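Local coordinates for protein type III effector XopAI (PDB 6K93) that has a mono-ADP-ribosyltransferase fold, is secreted by the plant pathogen Xanthomonas citri as a type III effector, and probably binds arginine-containing peptides, at residues A[85-90]-A[126-131]; A[166-171]-A[208-213]; A[173-178]-A[272-277]; A[201-206]-A[285-290]; A[228-233]-A[262-267]. One frame throughout, in Å; residues are numbered along the deposited sequence.

Interaction 1 (A[85-90]-A[126-131]); sequences SPLVEL and ALITLW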
# COMPACT_ATOMS: atom_id res chain seq x y z
N SER A 85 3.60 -26.52 -13.30
CA SER A 85 3.97 -25.39 -12.46
C SER A 85 3.18 -24.19 -12.95
O SER A 85 3.67 -23.43 -13.79
CB SER A 85 5.48 -25.18 -12.54
OG SER A 85 5.85 -23.98 -11.89
N PRO A 86 1.94 -24.00 -12.46
CA PRO A 86 1.05 -22.99 -13.05
C PRO A 86 1.36 -21.57 -12.62
O PRO A 86 0.92 -20.63 -13.29
CB PRO A 86 -0.34 -23.42 -12.60
CG PRO A 86 -0.10 -24.20 -11.31
CD PRO A 86 1.23 -24.89 -11.51
N LEU A 87 2.12 -21.37 -11.54
CA LEU A 87 2.49 -20.02 -11.13
C LEU A 87 3.85 -19.63 -11.69
O LEU A 87 4.80 -20.41 -11.66
CB LEU A 87 2.51 -19.91 -9.61
CG LEU A 87 1.20 -20.16 -8.90
CD1 LEU A 87 1.46 -20.21 -7.40
CD2 LEU A 87 0.17 -19.08 -9.27
N VAL A 88 3.93 -18.40 -12.20
CA VAL A 88 5.21 -17.90 -12.68
C VAL A 88 6.12 -17.66 -11.49
O VAL A 88 5.69 -17.14 -10.45
CB VAL A 88 4.98 -16.61 -13.50
CG1 VAL A 88 4.46 -15.49 -12.61
CG2 VAL A 88 6.27 -16.20 -14.21
N GLU A 89 7.39 -18.07 -11.60
CA GLU A 89 8.35 -17.87 -10.52
C GLU A 89 8.63 -16.38 -10.38
O GLU A 89 8.66 -15.65 -11.37
CB GLU A 89 9.66 -18.65 -10.77
CG GLU A 89 10.50 -18.77 -9.47
CD GLU A 89 11.80 -19.56 -9.62
OE1 GLU A 89 12.12 -19.95 -10.76
OE2 GLU A 89 12.50 -19.77 -8.61
N LEU A 90 8.78 -15.92 -9.15
CA LEU A 90 9.17 -14.53 -8.96
C LEU A 90 10.63 -14.31 -9.30
O LEU A 90 11.47 -15.18 -9.11
CB LEU A 90 8.95 -14.06 -7.51
CG LEU A 90 7.55 -14.13 -6.99
CD1 LEU A 90 7.58 -13.77 -5.50
CD2 LEU A 90 6.62 -13.20 -7.76
N ALA A 126 3.05 -13.99 -5.80
CA ALA A 126 3.46 -13.50 -4.49
C ALA A 126 2.39 -13.76 -3.45
O ALA A 126 2.69 -14.19 -2.33
CB ALA A 126 3.79 -12.02 -4.56
N LEU A 127 1.13 -13.46 -3.78
CA LEU A 127 0.07 -13.64 -2.81
C LEU A 127 -0.14 -15.12 -2.50
O LEU A 127 -0.22 -15.51 -1.33
CB LEU A 127 -1.22 -13.00 -3.30
CG LEU A 127 -2.31 -12.90 -2.22
CD1 LEU A 127 -3.15 -11.64 -2.39
CD2 LEU A 127 -3.20 -14.15 -2.24
N ILE A 128 -0.21 -15.96 -3.53
CA ILE A 128 -0.53 -17.36 -3.29
C ILE A 128 0.60 -18.07 -2.54
O ILE A 128 0.33 -18.97 -1.73
CB ILE A 128 -0.88 -18.03 -4.63
CG1 ILE A 128 -2.21 -17.47 -5.12
CG2 ILE A 128 -0.93 -19.56 -4.48
CD1 ILE A 128 -2.61 -17.87 -6.51
N THR A 129 1.85 -17.67 -2.76
CA THR A 129 2.99 -18.33 -2.13
C THR A 129 3.45 -17.66 -0.84
O THR A 129 4.48 -18.07 -0.27
CB THR A 129 4.18 -18.38 -3.10
OG1 THR A 129 4.67 -17.06 -3.35
CG2 THR A 129 3.82 -19.05 -4.40
N LEU A 130 2.75 -16.62 -0.37
CA LEU A 130 3.28 -15.79 0.70
C LEU A 130 3.50 -16.57 1.99
O LEU A 130 4.40 -16.23 2.78
CB LEU A 130 2.31 -14.64 0.96
CG LEU A 130 2.82 -13.54 1.90
CD1 LEU A 130 4.02 -12.86 1.27
CD2 LEU A 130 1.73 -12.56 2.18
N TRP A 131 2.70 -17.59 2.24
CA TRP A 131 2.76 -18.35 3.48
C TRP A 131 3.54 -19.65 3.35
O TRP A 131 3.57 -20.45 4.29
CB TRP A 131 1.35 -18.66 3.96
CG TRP A 131 0.60 -17.51 4.51
CD1 TRP A 131 0.91 -16.19 4.38
CD2 TRP A 131 -0.59 -17.57 5.28
NE1 TRP A 131 -0.03 -15.42 5.03
CE2 TRP A 131 -0.96 -16.25 5.59
CE3 TRP A 131 -1.39 -18.62 5.74
CZ2 TRP A 131 -2.09 -15.95 6.34
CZ3 TRP A 131 -2.51 -18.33 6.49
CH2 TRP A 131 -2.85 -17.00 6.78

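Interaction 2 (A[166-171]-A[208-213]); sequences EDLVAL and HSLPEE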
# COMPACT_ATOMS: atom_id res chain seq x y z
N GLU A 166 -6.59 -7.45 -10.82
CA GLU A 166 -5.56 -7.78 -9.85
C GLU A 166 -5.11 -6.55 -9.06
O GLU A 166 -4.67 -6.68 -7.92
CB GLU A 166 -4.36 -8.40 -10.55
CG GLU A 166 -4.64 -9.71 -11.26
CD GLU A 166 -5.11 -9.53 -12.69
OE1 GLU A 166 -5.49 -8.42 -13.12
OE2 GLU A 166 -5.08 -10.55 -13.43
N ASP A 167 -5.17 -5.36 -9.64
CA ASP A 167 -4.84 -4.16 -8.87
C ASP A 167 -5.86 -3.95 -7.76
O ASP A 167 -5.49 -3.58 -6.63
CB ASP A 167 -4.80 -2.94 -9.78
CG ASP A 167 -3.59 -2.90 -10.68
OD1 ASP A 167 -2.62 -3.70 -10.54
OD2 ASP A 167 -3.59 -2.01 -11.58
N LEU A 168 -7.15 -4.14 -8.05
CA LEU A 168 -8.16 -4.07 -6.99
C LEU A 168 -7.96 -5.16 -5.95
O LEU A 168 -8.11 -4.92 -4.74
CB LEU A 168 -9.55 -4.17 -7.59
CG LEU A 168 -10.04 -2.99 -8.46
CD1 LEU A 168 -11.43 -3.26 -9.01
CD2 LEU A 168 -10.02 -1.70 -7.66
N VAL A 169 -7.57 -6.36 -6.38
CA VAL A 169 -7.25 -7.43 -5.43
C VAL A 169 -6.11 -7.00 -4.51
O VAL A 169 -6.13 -7.29 -3.31
CB VAL A 169 -6.93 -8.74 -6.17
CG1 VAL A 169 -6.36 -9.78 -5.22
CG2 VAL A 169 -8.16 -9.29 -6.86
N ALA A 170 -5.13 -6.29 -5.04
CA ALA A 170 -4.04 -5.79 -4.22
C ALA A 170 -4.53 -4.88 -3.11
O ALA A 170 -3.99 -4.91 -2.00
CB ALA A 170 -2.99 -5.08 -5.10
N LEU A 171 -5.53 -4.03 -3.39
CA LEU A 171 -6.09 -3.18 -2.35
C LEU A 171 -6.77 -4.01 -1.28
O LEU A 171 -6.60 -3.76 -0.09
CB LEU A 171 -7.04 -2.14 -2.94
CG LEU A 171 -6.46 -1.11 -3.90
CD1 LEU A 171 -7.58 -0.17 -4.38
CD2 LEU A 171 -5.33 -0.34 -3.25
N HIS A 208 -3.10 4.82 -8.14
CA HIS A 208 -3.01 5.87 -9.14
C HIS A 208 -4.00 5.69 -10.29
O HIS A 208 -4.17 6.62 -11.08
CB HIS A 208 -1.58 5.94 -9.69
CG HIS A 208 -0.62 6.57 -8.74
ND1 HIS A 208 -0.82 7.82 -8.20
CD2 HIS A 208 0.55 6.11 -8.22
CE1 HIS A 208 0.19 8.11 -7.39
NE2 HIS A 208 1.03 7.10 -7.39
N SER A 209 -4.66 4.54 -10.38
CA SER A 209 -5.64 4.35 -11.44
C SER A 209 -7.07 4.52 -10.95
O SER A 209 -7.96 4.75 -11.78
CB SER A 209 -5.46 2.98 -12.09
OG SER A 209 -5.59 1.92 -11.20
N LEU A 210 -7.33 4.47 -9.63
CA LEU A 210 -8.67 4.74 -9.13
C LEU A 210 -9.13 6.11 -9.62
O LEU A 210 -8.34 7.06 -9.62
CB LEU A 210 -8.71 4.75 -7.60
CG LEU A 210 -8.78 3.37 -6.93
CD1 LEU A 210 -8.61 3.47 -5.44
CD2 LEU A 210 -10.08 2.62 -7.27
N PRO A 211 -10.38 6.26 -10.02
CA PRO A 211 -10.85 7.58 -10.48
C PRO A 211 -10.89 8.59 -9.34
O PRO A 211 -10.88 8.25 -8.14
CB PRO A 211 -12.24 7.31 -11.05
CG PRO A 211 -12.64 5.96 -10.56
CD PRO A 211 -11.39 5.20 -10.19
N GLU A 212 -10.95 9.86 -9.74
CA GLU A 212 -10.77 10.95 -8.79
C GLU A 212 -11.87 11.02 -7.74
O GLU A 212 -11.65 11.54 -6.64
CB GLU A 212 -10.65 12.28 -9.54
CG GLU A 212 -10.61 13.54 -8.68
CD GLU A 212 -9.43 13.62 -7.72
OE1 GLU A 212 -8.52 12.76 -7.74
OE2 GLU A 212 -9.42 14.57 -6.92
N GLU A 213 -13.04 10.45 -8.01
CA GLU A 213 -14.07 10.45 -6.97
C GLU A 213 -13.69 9.61 -5.76
O GLU A 213 -14.33 9.74 -4.71
CB GLU A 213 -15.41 9.99 -7.56
CG GLU A 213 -15.35 8.66 -8.28
CD GLU A 213 -15.27 8.80 -9.79
OE1 GLU A 213 -14.50 9.64 -10.30
OE2 GLU A 213 -15.98 8.04 -10.48
O HOH W 1 -5.79 -0.60 -12.39

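Interaction 3 (A[173-178]-A[272-277]); sequences AWTTDD and KRISMF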
# COMPACT_ATOMS: atom_id res chain seq x y z
N ALA A 173 -5.97 -7.10 -0.55
CA ALA A 173 -4.89 -7.79 0.14
C ALA A 173 -4.18 -6.87 1.12
O ALA A 173 -3.74 -7.31 2.19
CB ALA A 173 -3.89 -8.36 -0.88
N TRP A 174 -4.05 -5.59 0.76
CA TRP A 174 -3.45 -4.62 1.66
C TRP A 174 -4.18 -4.59 3.00
O TRP A 174 -3.56 -4.41 4.04
CB TRP A 174 -3.43 -3.24 1.02
CG TRP A 174 -3.17 -2.19 2.03
CD1 TRP A 174 -4.12 -1.43 2.70
CD2 TRP A 174 -1.92 -1.83 2.62
NE1 TRP A 174 -3.52 -0.61 3.61
CE2 TRP A 174 -2.17 -0.85 3.59
CE3 TRP A 174 -0.61 -2.25 2.40
CZ2 TRP A 174 -1.16 -0.27 4.32
CZ3 TRP A 174 0.39 -1.67 3.13
CH2 TRP A 174 0.13 -0.69 4.07
N THR A 175 -5.50 -4.76 2.99
CA THR A 175 -6.27 -4.68 4.21
C THR A 175 -6.29 -5.99 5.00
O THR A 175 -6.99 -6.08 6.02
CB THR A 175 -7.71 -4.23 3.92
OG1 THR A 175 -8.46 -5.23 3.22
CG2 THR A 175 -7.71 -2.94 3.10
N THR A 176 -5.52 -6.99 4.58
CA THR A 176 -5.31 -8.21 5.35
C THR A 176 -3.95 -8.11 6.05
O THR A 176 -3.19 -7.15 5.87
CB THR A 176 -5.37 -9.45 4.45
OG1 THR A 176 -4.15 -9.56 3.69
CG2 THR A 176 -6.58 -9.41 3.52
N ASP A 177 -3.59 -9.16 6.80
CA ASP A 177 -2.30 -9.21 7.46
C ASP A 177 -1.15 -9.27 6.46
O ASP A 177 0.01 -9.09 6.87
CB ASP A 177 -2.25 -10.42 8.38
CG ASP A 177 -3.20 -10.30 9.56
OD1 ASP A 177 -3.51 -9.15 9.96
OD2 ASP A 177 -3.65 -11.34 10.08
N ASP A 178 -1.42 -9.51 5.18
CA ASP A 178 -0.36 -9.47 4.17
C ASP A 178 0.34 -8.13 4.08
O ASP A 178 1.42 -8.04 3.50
CB ASP A 178 -0.93 -9.78 2.76
CG ASP A 178 -1.45 -11.21 2.61
OD1 ASP A 178 -1.42 -11.98 3.58
OD2 ASP A 178 -1.91 -11.53 1.50
N LYS A 272 -6.50 7.96 -1.34
CA LYS A 272 -7.63 7.24 -1.91
C LYS A 272 -8.38 6.47 -0.84
O LYS A 272 -7.77 5.79 0.01
CB LYS A 272 -7.15 6.28 -3.00
CG LYS A 272 -6.68 6.98 -4.27
CD LYS A 272 -7.82 7.63 -4.97
CE LYS A 272 -7.43 8.20 -6.32
NZ LYS A 272 -6.59 9.42 -6.19
N ARG A 273 -9.70 6.56 -0.90
CA ARG A 273 -10.60 5.82 -0.02
C ARG A 273 -10.69 4.39 -0.49
O ARG A 273 -11.09 4.14 -1.63
CB ARG A 273 -11.98 6.47 -0.05
CG ARG A 273 -11.93 7.96 0.19
CD ARG A 273 -13.30 8.58 -0.06
NE ARG A 273 -14.11 8.42 1.13
CZ ARG A 273 -15.32 8.95 1.26
NH1 ARG A 273 -15.85 9.67 0.27
NH2 ARG A 273 -16.02 8.78 2.38
N ILE A 274 -10.29 3.44 0.36
CA ILE A 274 -10.29 2.04 -0.04
C ILE A 274 -11.29 1.20 0.75
O ILE A 274 -11.26 -0.04 0.65
CB ILE A 274 -8.88 1.45 0.02
CG1 ILE A 274 -8.31 1.41 1.46
CG2 ILE A 274 -7.93 2.26 -0.87
CD1 ILE A 274 -7.05 0.51 1.56
N SER A 275 -12.20 1.84 1.48
CA SER A 275 -13.22 1.10 2.22
C SER A 275 -14.05 0.18 1.33
O SER A 275 -14.45 -0.91 1.75
CB SER A 275 -14.13 2.07 2.99
OG SER A 275 -14.75 3.01 2.12
N MET A 276 -14.30 0.58 0.08
CA MET A 276 -15.04 -0.27 -0.85
C MET A 276 -14.36 -1.62 -1.09
O MET A 276 -15.05 -2.60 -1.44
CB MET A 276 -15.20 0.47 -2.19
CG MET A 276 -16.09 1.68 -2.16
SD MET A 276 -17.57 1.33 -3.12
CE MET A 276 -16.87 1.01 -4.74
N PHE A 277 -13.03 -1.69 -0.94
CA PHE A 277 -12.25 -2.87 -1.29
C PHE A 277 -11.79 -3.64 -0.08
O PHE A 277 -11.35 -4.77 -0.21
CB PHE A 277 -11.06 -2.45 -2.15
CG PHE A 277 -11.45 -1.47 -3.19
CD1 PHE A 277 -12.28 -1.88 -4.22
CD2 PHE A 277 -11.06 -0.16 -3.12
CE1 PHE A 277 -12.70 -0.98 -5.18
CE2 PHE A 277 -11.45 0.75 -4.08
CZ PHE A 277 -12.29 0.35 -5.10

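Interaction 4 (A[201-206]-A[285-290]); sequences KCIISA and EVLFPP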
# COMPACT_ATOMS: atom_id res chain seq x y z
N LYS A 201 3.89 -3.09 -6.65
CA LYS A 201 3.56 -2.59 -7.98
C LYS A 201 2.06 -2.55 -8.19
O LYS A 201 1.54 -1.60 -8.79
CB LYS A 201 4.23 -3.46 -9.04
CG LYS A 201 5.74 -3.41 -8.96
CD LYS A 201 6.40 -4.38 -9.91
CE LYS A 201 7.89 -4.38 -9.67
NZ LYS A 201 8.55 -5.55 -10.34
N CYS A 202 1.35 -3.56 -7.74
CA CYS A 202 -0.09 -3.60 -7.96
C CYS A 202 -0.85 -2.66 -7.03
O CYS A 202 -1.85 -2.06 -7.44
CB CYS A 202 -0.59 -5.03 -7.85
SG CYS A 202 -0.10 -5.99 -9.31
N ILE A 203 -0.39 -2.47 -5.79
CA ILE A 203 -1.05 -1.50 -4.93
C ILE A 203 -0.85 -0.09 -5.47
O ILE A 203 -1.79 0.70 -5.54
CB ILE A 203 -0.55 -1.60 -3.48
CG1 ILE A 203 -0.86 -2.96 -2.87
CG2 ILE A 203 -1.15 -0.48 -2.64
CD1 ILE A 203 -0.19 -3.19 -1.51
N ILE A 204 0.37 0.25 -5.86
CA ILE A 204 0.64 1.58 -6.39
C ILE A 204 -0.18 1.82 -7.64
O ILE A 204 -0.76 2.89 -7.82
CB ILE A 204 2.15 1.78 -6.65
CG1 ILE A 204 2.91 1.70 -5.33
CG2 ILE A 204 2.41 3.11 -7.33
CD1 ILE A 204 4.42 1.65 -5.51
N SER A 205 -0.22 0.84 -8.53
CA SER A 205 -1.02 0.93 -9.74
C SER A 205 -2.48 1.17 -9.42
O SER A 205 -3.12 2.02 -10.04
CB SER A 205 -0.84 -0.36 -10.55
OG SER A 205 -1.47 -0.26 -11.80
N ALA A 206 -3.01 0.43 -8.44
CA ALA A 206 -4.41 0.61 -8.06
C ALA A 206 -4.65 2.03 -7.56
O ALA A 206 -5.65 2.67 -7.91
CB ALA A 206 -4.79 -0.38 -6.98
N GLU A 285 -10.62 3.57 5.57
CA GLU A 285 -9.19 3.71 5.35
C GLU A 285 -8.91 4.54 4.11
O GLU A 285 -9.57 4.40 3.08
CB GLU A 285 -8.54 2.33 5.23
CG GLU A 285 -7.05 2.39 5.04
CD GLU A 285 -6.37 1.03 5.17
OE1 GLU A 285 -7.07 -0.00 5.24
OE2 GLU A 285 -5.13 1.01 5.20
N VAL A 286 -7.89 5.38 4.23
CA VAL A 286 -7.32 6.16 3.14
C VAL A 286 -5.86 5.75 3.04
O VAL A 286 -5.17 5.68 4.06
CB VAL A 286 -7.43 7.68 3.38
CG1 VAL A 286 -6.66 8.48 2.38
CG2 VAL A 286 -8.93 8.07 3.37
N LEU A 287 -5.39 5.44 1.83
CA LEU A 287 -4.06 4.89 1.63
C LEU A 287 -3.29 5.75 0.66
O LEU A 287 -3.80 6.08 -0.42
CB LEU A 287 -4.15 3.45 1.14
CG LEU A 287 -2.80 2.75 1.05
CD1 LEU A 287 -2.12 2.64 2.39
CD2 LEU A 287 -2.98 1.38 0.44
N PHE A 288 -2.09 6.14 1.06
CA PHE A 288 -1.18 6.90 0.20
C PHE A 288 -0.04 6.02 -0.29
O PHE A 288 0.51 5.25 0.51
CB PHE A 288 -0.58 8.11 0.94
CG PHE A 288 -1.57 9.08 1.54
CD1 PHE A 288 -2.01 8.90 2.82
CD2 PHE A 288 -1.94 10.21 0.84
CE1 PHE A 288 -2.87 9.82 3.41
CE2 PHE A 288 -2.80 11.12 1.43
CZ PHE A 288 -3.25 10.92 2.70
N PRO A 289 0.35 6.13 -1.55
CA PRO A 289 1.43 5.29 -2.05
C PRO A 289 2.80 5.88 -1.72
O PRO A 289 2.93 7.10 -1.51
CB PRO A 289 1.21 5.30 -3.56
CG PRO A 289 0.57 6.63 -3.83
CD PRO A 289 -0.30 6.92 -2.62
N PRO A 290 3.84 5.05 -1.72
CA PRO A 290 5.20 5.60 -1.77
C PRO A 290 5.29 6.65 -2.86
O PRO A 290 4.69 6.50 -3.92
CB PRO A 290 6.07 4.37 -2.07
CG PRO A 290 5.26 3.20 -1.50
CD PRO A 290 3.84 3.57 -1.80

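Interaction 5 (A[228-233]-A[262-267]); sequences PDWVSE and VEWESN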
# COMPACT_ATOMS: atom_id res chain seq x y z
N PRO A 228 11.17 7.57 18.44
CA PRO A 228 11.44 8.98 18.12
C PRO A 228 12.45 9.17 17.00
O PRO A 228 12.25 10.06 16.17
CB PRO A 228 11.95 9.54 19.46
CG PRO A 228 11.24 8.66 20.49
CD PRO A 228 11.24 7.29 19.88
N ASP A 229 13.52 8.37 16.94
CA ASP A 229 14.49 8.55 15.87
C ASP A 229 13.91 8.17 14.51
O ASP A 229 14.29 8.74 13.48
CB ASP A 229 15.75 7.72 16.13
CG ASP A 229 16.67 8.34 17.17
OD1 ASP A 229 16.30 9.37 17.77
OD2 ASP A 229 17.77 7.79 17.38
N TRP A 230 12.98 7.21 14.49
CA TRP A 230 12.28 6.88 13.26
C TRP A 230 11.54 8.09 12.73
O TRP A 230 11.60 8.39 11.53
CB TRP A 230 11.34 5.70 13.52
CG TRP A 230 10.58 5.19 12.37
CD1 TRP A 230 10.85 4.09 11.62
CD2 TRP A 230 9.37 5.75 11.83
NE1 TRP A 230 9.88 3.91 10.65
CE2 TRP A 230 8.96 4.92 10.76
CE3 TRP A 230 8.58 6.87 12.14
CZ2 TRP A 230 7.83 5.19 10.00
CZ3 TRP A 230 7.45 7.13 11.39
CH2 TRP A 230 7.08 6.29 10.34
N VAL A 231 10.90 8.84 13.63
CA VAL A 231 10.18 10.02 13.20
C VAL A 231 11.15 11.07 12.68
O VAL A 231 10.95 11.62 11.59
CB VAL A 231 9.33 10.58 14.36
CG1 VAL A 231 8.70 11.90 13.92
CG2 VAL A 231 8.27 9.58 14.77
N SER A 232 12.20 11.38 13.44
CA SER A 232 13.05 12.49 13.04
C SER A 232 13.87 12.18 11.79
O SER A 232 14.27 13.12 11.08
CB SER A 232 13.96 12.93 14.19
OG SER A 232 14.71 11.87 14.74
N GLU A 233 14.11 10.89 11.49
CA GLU A 233 14.75 10.55 10.22
C GLU A 233 13.84 10.82 9.02
O GLU A 233 14.34 10.95 7.90
CB GLU A 233 15.16 9.09 10.22
CG GLU A 233 16.44 8.82 10.94
CD GLU A 233 16.84 7.36 10.87
OE1 GLU A 233 16.65 6.74 9.80
OE2 GLU A 233 17.34 6.85 11.89
N VAL A 262 3.10 7.51 18.21
CA VAL A 262 3.17 8.55 17.20
C VAL A 262 1.78 8.67 16.58
O VAL A 262 1.16 7.67 16.22
CB VAL A 262 4.19 8.22 16.10
CG1 VAL A 262 4.26 9.35 15.09
CG2 VAL A 262 5.56 8.00 16.72
N GLU A 263 1.29 9.89 16.48
CA GLU A 263 0.04 10.16 15.80
C GLU A 263 0.29 11.13 14.67
O GLU A 263 1.21 11.95 14.73
CB GLU A 263 -1.02 10.75 16.72
CG GLU A 263 -1.52 9.76 17.75
CD GLU A 263 -2.46 10.37 18.77
OE1 GLU A 263 -2.70 11.61 18.76
OE2 GLU A 263 -2.98 9.60 19.61
N TRP A 264 -0.56 11.07 13.64
CA TRP A 264 -0.53 12.05 12.58
C TRP A 264 -1.92 12.60 12.32
O TRP A 264 -2.92 11.88 12.40
CB TRP A 264 -0.09 11.47 11.24
CG TRP A 264 1.27 10.95 10.99
CD1 TRP A 264 2.15 11.50 10.13
CD2 TRP A 264 1.85 9.72 11.45
NE1 TRP A 264 3.28 10.71 10.03
CE2 TRP A 264 3.12 9.61 10.83
CE3 TRP A 264 1.44 8.70 12.31
CZ2 TRP A 264 3.98 8.53 11.05
CZ3 TRP A 264 2.30 7.64 12.55
CH2 TRP A 264 3.55 7.56 11.92
N GLU A 265 -1.97 13.87 11.94
CA GLU A 265 -3.12 14.49 11.29
C GLU A 265 -2.63 14.94 9.93
O GLU A 265 -1.79 15.84 9.86
CB GLU A 265 -3.67 15.68 12.06
CG GLU A 265 -4.30 15.32 13.38
CD GLU A 265 -5.13 16.49 14.00
OE1 GLU A 265 -5.35 16.42 15.18
OE2 GLU A 265 -5.47 17.40 13.25
N SER A 266 -3.08 14.28 8.86
CA SER A 266 -2.61 14.56 7.51
C SER A 266 -3.74 15.09 6.64
O SER A 266 -4.80 14.46 6.52
CB SER A 266 -2.03 13.33 6.83
OG SER A 266 -1.05 12.66 7.63
N ASN A 267 -3.50 16.23 6.01
CA ASN A 267 -4.48 16.76 5.08
C ASN A 267 -4.33 16.07 3.75
O ASN A 267 -3.28 16.17 3.11
CB ASN A 267 -4.33 18.27 4.94
CG ASN A 267 -4.73 18.99 6.19
OD1 ASN A 267 -5.88 18.90 6.63
ND2 ASN A 267 -3.79 19.68 6.81

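Interaction 1 (A[85-90]-A[126-131])
L87 and L90 lean from an extended, irregular segment onto the last turn of helix 117-128. The side-chain contacts between 85-90 and 126-131 are apolar. L87 carries the larger share with both methyls. Its CD1 meets I128 CG2 at 3.8 Å and T129 CG2 at 4.0 Å, and its CD2 lies 4.1 Å from I128 CD1. The side chains of L87 and I128 meet at a slant, whereas L87 and T129 lie alongside, pointing opposite ways. I128 puts CG2 anti to its backbone N, with CG1 at chi1 -69°, which sets CG2 against L87 CD1 and leaves CD1 near L87 CD2. L90 approaches A126, where its CD1 stands 4.3 Å from the A126 CB. The L90 CD2 methyl lies 4.1 Å from the A126 backbone N.

The two leucines are three residues apart. V88 and E89 between them make no contact with 126-131; V88 lies instead on K121, further back on the same helix. This is the N-terminal arm, ahead of helix 95-109, laid across the end of helix 117-128 in the helical part of the molecule. L90 also touches A194 and H195, where helix 194-209 begins.

The polar contacts lie beside the apolar patch. V88 O is hydrogen-bonded to T125 OG1. T129 OG1 is bonded to T125 O, one turn back, and also to H195 NE2.

Interaction 2 (A[166-171]-A[208-213])
L171 and L210 meet tip to tip. The CD1 methyl of L171 lies 3.9 Å from the CD1 methyl of L210. L210 holds CG beside its backbone N, chi1 -80°, which turns the branched end toward helix 165-174. L168, one turn earlier on that helix, adds a looser touch: its CD2 is 4.3 Å from L210 CD2. L210 thus offers one methyl to each of two leucines on the same helix.

A polar bridge lies beside this apolar group. A single water donates to D167 OD2 at 2.7 Å and to S209 OG at 2.8 Å. These two side-chain oxygens are 4.4 Å apart, too far for a direct bond, and the water spans the gap.

The contact packs helix 165-174 against the C-terminal end of helix 194-209 in the helical part of the molecule. L210 is the first residue to leave helical geometry there, and P211 follows it.

Further out, other bonds fix both polar residues. S205 OG bonds to D167 OD2, and S115 OG to D167 OD1. The S209 hydroxyl is bonded to S205 O, one turn back along its own helix. L171 also rests on A206, while L168 reaches K154 of helix 136-156.

Interaction 3 (A[173-178]-A[272-277])
The W174 indole meets I274 obliquely, with its CD1 3.7 Å from the CD1 methyl of I274. The F277 ring has M276 CB over the centre of one face, 4.0 Å above the plane. The contact joins the C-terminal end of helix 165-174 to the turn after strand 272-273, an outer strand of the small three-stranded antiparallel sheet. The side chains of W174 and I274 are roughly perpendicular. I274 CG1 sits between its backbone N and carbonyl carbon, chi1 64°, and carries CD1 out to two partners. The second is T175 CG2, at 3.8 Å, where the two side chains run antiparallel, flank to flank.

The indole is fixed from outside by a hydrogen bond from NE1 to E285 OE2. T175 OG1 is bonded to Q172 O and E279 N. Beyond the helix end, T176 OG1 accepts from D178 N at 3.1 Å, an ST turn. The same hydroxyl donates to A173 O at 2.7 Å, in the carbonyl plane and on a lone pair.

Interaction 4 (A[201-206]-A[285-290])
Helix 194-209 packs here against strand 285-288, the central strand of the three-stranded antiparallel sheet, and against the two prolines that follow it. The site is close to the centre of the chain. I203 faces the strand. Its CG2 meets L287 CD2 at 4.0 Å, and the two side chains cross at about a right angle. L287 has CG anti to its backbone N, chi1 -174°, which extends the branched end toward the helix.

I204, the next residue on the helix, takes the prolines. Its CG1 lies 4.1 Å from P290 CD and 4.4 Å from P289 CB. The backbones are closest at this place, with the I204 and P289 CA atoms 5.8 Å apart.

F246 touches I203, I204 and P290, and helix 95-109 adds V106 on I204 and W103 on P290. W174 rests on L287.

Every side-chain contact between the two segments is carbon to carbon, at van der Waals distances. With no polar bond to set direction, the fit depends on shape. The burial of these aliphatic groups is consistent with the two segments being held together mainly by the hydrophobic effect.

Interaction 5 (A[228-233]-A[262-267])
The short helix 228-234 lies beside the start of strand 262-268, and the backbones come nearest at V231 and V262, whose CA atoms are 8.2 Å apart. The first turn of the helix is formed by the bond from S232 N to P228 O, 3.0 Å long. The strand is extended throughout 262-267. Side chains alone bridge the gap.

V231 and V262 meet end on. V231 CG2 lies 3.7 Å from V262 CG2 and 4.0 Å from V262 CG1.

Strand 262-268 belongs to the five-stranded mixed sheet, between strands 218-224 and 308-315. The helix packs at the start of this strand, where V231 also touches L308.

The second pair is W230 and W264. Their six-membered rings meet edge to edge, with W230 CZ3 3.8 Å from W264 CZ2, and the side chains cross at about a right angle. W230 has CG anti to its backbone N, chi1 -178°, which carries the indole out toward the strand. V262 CG1 lies 3.6 Å above one face of the W264 ring, displaced to the ring margin. Y235 and F247 make edge-to-face pairs with W264, and R234 makes a cation-pi contact with W230.

How the interactions relate
Interactions 2, 3 and 4 form one connected core. Interactions 2 and 3 share helix 165-174, interactions 2 and 4 share helix 194-209, and interactions 3 and 4 reach neighbouring strands of the three-stranded sheet. F277 packs on L168, L171 and L210, joining interaction 3 to interaction 2. Interaction 4 is purely aliphatic, whereas interaction 2 adds a water bridge and interaction 3 an indole. Interaction 1 is only partly buried, at the N-terminal arm, but L127 and L130 link its helix end to 173-178. Interaction 5 is buried but distant, with its centre about 35 Å from that of interaction 1. It lies on the five-stranded sheet and is the most aromatic contact.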